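Local coordinates for protein putative S-adenosyl-L-methionine-dependent Methyltransferase (Methanococcus maripaludis, PDB 3DLC) that binds S-adenosylmethionine through a Rossmann-like fold and probably transfers its methyl group to a substrate not yet established, at residues G194-Y198 against I211-E217. Numbering follows the deposited sequence.
Sequences GISSY and ISKTDQE. Unlike the reference sequence in segment 194-198: I195 (reference Val).
Two direct hydrogen bonds, S212 N to S197 O (3.1 Å, 169°) and E217 N to S196 OG (3.1 Å, 160°), join segments 194-198 and 211-217, illustrating how side chains and water take over from regular backbone pairing where an antiparallel hairpin frays at its open end. The bond reciprocal to the first is replaced by a water that accepts from S197 N (3.0 Å) and donates to S212 O (2.7 Å). Farther out, where the m rotamer of S196 presents its OG, a second water donates to both G194 O (2.8 Å) and E217 OE2 (2.7 Å). S196 (phi -76°, psi -32°) breaks the extended run before S197 (-140°, 120°), whereas 211-214 stays extended; the tail then curves so that Q216 comes opposite S196. CA-CA distances are 4.3 Å for Y198-I211, an antiparallel non-hydrogen-bonded pair, 5.5 Å for S197-S212 and 5.8 Å for S196-Q216. Between the polar links, T214 CG2 lies 3.9 Å from S197 CB and 4.3 Å from S196 CB. On the buried side, I195 CG2 meets I211 CG2 at 4.1 Å and Y198 CB meets I211 CG1 at 4.3 Å; Y135 of helix 127-137 touches both isoleucines. The p rotamer of Y198 carries its ring away from I211 toward helix 180-193, where its OH is hydrogen-bonded to OD1 of D191. That helix ends in a Schellman motif with G194 as C-prime residue (phi 98°, psi 22°), turning the chain into strand 198-203. Strands 206-211 and 198-203 form the antiparallel 7-6 end of the sheet, completing the 3-2-1-4-5-7-6 order characteristic of class I, Rossmann-like S-adenosylmethionine-dependent methyltransferases.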
loop_
_atom_site.group_PDB
_atom_site.type_symbol
_atom_site.label_atom_id
_atom_site.label_comp_id
_atom_site.label_asym_id
_atom_site.label_seq_id
_atom_site.Cartn_x
_atom_site.Cartn_y
_atom_site.Cartn_z
ATOM N N GLY A 194 -5.540 14.907 14.323
ATOM C CA GLY A 194 -4.724 15.408 15.426
ATOM C C GLY A 194 -3.443 14.667 15.719
ATOM O O GLY A 194 -2.877 14.778 16.790
ATOM N N ILE A 195 -2.953 13.941 14.720
ATOM C CA ILE A 195 -1.754 13.116 14.816
ATOM C C ILE A 195 -0.572 13.968 15.265
ATOM O O ILE A 195 -0.255 14.973 14.633
ATOM C CB ILE A 195 -1.426 12.477 13.422
ATOM C CG1 ILE A 195 -2.576 11.569 12.934
ATOM C CG2 ILE A 195 -0.114 11.710 13.468
ATOM C CD1 ILE A 195 -3.018 10.524 13.920
ATOM N N SER A 196 0.100 13.548 16.332
ATOM C CA SER A 196 1.211 14.343 16.904
ATOM C C SER A 196 2.516 14.283 16.133
ATOM O O SER A 196 3.308 15.204 16.195
ATOM C CB SER A 196 1.505 13.871 18.347
ATOM O OG SER A 196 0.426 14.124 19.239
ATOM N N SER A 197 2.765 13.136 15.493
ATOM C CA SER A 197 4.051 12.870 14.832
ATOM C C SER A 197 3.872 12.158 13.508
ATOM O O SER A 197 3.373 11.064 13.454
ATOM C CB SER A 197 4.890 11.991 15.759
ATOM O OG SER A 197 6.162 11.740 15.218
ATOM N N TYR A 198 4.332 12.813 12.446
ATOM C CA TYR A 198 4.363 12.191 11.113
ATOM C C TYR A 198 5.337 12.910 10.202
ATOM O O TYR A 198 5.742 14.049 10.447
ATOM C CB TYR A 198 2.950 12.145 10.460
ATOM C CG TYR A 198 2.337 13.497 10.102
ATOM C CD1 TYR A 198 2.780 14.228 9.022
ATOM C CD2 TYR A 198 1.290 14.022 10.818
ATOM C CE1 TYR A 198 2.204 15.457 8.683
ATOM C CE2 TYR A 198 0.718 15.248 10.500
ATOM C CZ TYR A 198 1.159 15.950 9.415
ATOM O OH TYR A 198 0.661 17.194 9.081
ATOM N N ILE A 211 3.405 7.828 9.444
ATOM C CA ILE A 211 2.878 8.158 10.752
ATOM C C ILE A 211 3.658 7.376 11.790
ATOM O O ILE A 211 3.947 6.205 11.612
ATOM C CB ILE A 211 1.388 7.794 10.830
ATOM C CG1 ILE A 211 0.582 8.654 9.837
ATOM C CG2 ILE A 211 0.851 7.944 12.259
ATOM C CD1 ILE A 211 -0.780 8.055 9.463
ATOM N N SER A 212 3.927 8.030 12.914
ATOM C CA SER A 212 4.505 7.392 14.081
ATOM C C SER A 212 3.523 7.475 15.208
ATOM O O SER A 212 3.211 8.566 15.629
ATOM C CB SER A 212 5.739 8.126 14.556
ATOM O OG SER A 212 6.795 7.976 13.666
ATOM N N LYS A 213 3.083 6.375 15.782
ATOM C CA LYS A 213 2.189 6.464 16.904
ATOM C C LYS A 213 2.990 6.661 18.146
ATOM O O LYS A 213 3.834 5.858 18.519
ATOM C CB LYS A 213 1.311 5.220 17.037
ATOM C CG LYS A 213 0.389 5.328 18.257
ATOM C CD LYS A 213 -0.557 4.160 18.535
ATOM C CE LYS A 213 -1.851 4.325 17.874
ATOM N NZ LYS A 213 -2.872 3.264 18.097
ATOM N N THR A 214 2.710 7.749 18.812
ATOM C CA THR A 214 3.443 8.121 19.993
ATOM C C THR A 214 2.492 8.712 21.006
ATOM O O THR A 214 1.409 9.148 20.677
ATOM C CB THR A 214 4.574 9.106 19.605
ATOM O OG1 THR A 214 5.576 9.156 20.626
ATOM C CG2 THR A 214 4.044 10.523 19.243
ATOM N N ASP A 215 2.924 8.758 22.255
ATOM C CA ASP A 215 2.124 9.353 23.327
ATOM C C ASP A 215 1.826 10.805 22.929
ATOM O O ASP A 215 2.736 11.578 22.653
ATOM C CB ASP A 215 2.855 9.275 24.649
ATOM C CG ASP A 215 2.963 7.852 25.201
ATOM O OD1 ASP A 215 2.154 6.963 24.818
ATOM O OD2 ASP A 215 3.868 7.630 26.031
ATOM N N GLN A 216 0.557 11.150 22.880
ATOM C CA GLN A 216 0.155 12.389 22.274
ATOM C C GLN A 216 0.551 13.648 23.015
ATOM O O GLN A 216 0.706 13.684 24.237
ATOM C CB GLN A 216 -1.319 12.415 21.952
ATOM C CG GLN A 216 -2.248 12.553 23.113
ATOM C CD GLN A 216 -3.670 12.680 22.622
ATOM O OE1 GLN A 216 -4.099 11.911 21.739
ATOM N NE2 GLN A 216 -4.418 13.648 23.141
ATOM N N GLU A 217 0.631 14.733 22.264
ATOM C CA GLU A 217 1.077 16.004 22.816
ATOM C C GLU A 217 0.031 16.720 23.646
ATOM O O GLU A 217 0.394 17.499 24.525
ATOM C CB GLU A 217 1.598 16.923 21.699
ATOM C CG GLU A 217 0.576 17.300 20.681
ATOM C CD GLU A 217 1.209 17.905 19.460
ATOM O OE1 GLU A 217 2.184 18.690 19.587
ATOM O OE2 GLU A 217 0.724 17.624 18.361
HETATM O O HOH W 1 -1.912 16.853 18.345
HETATM O O HOH W 2 1.612 10.535 16.529
#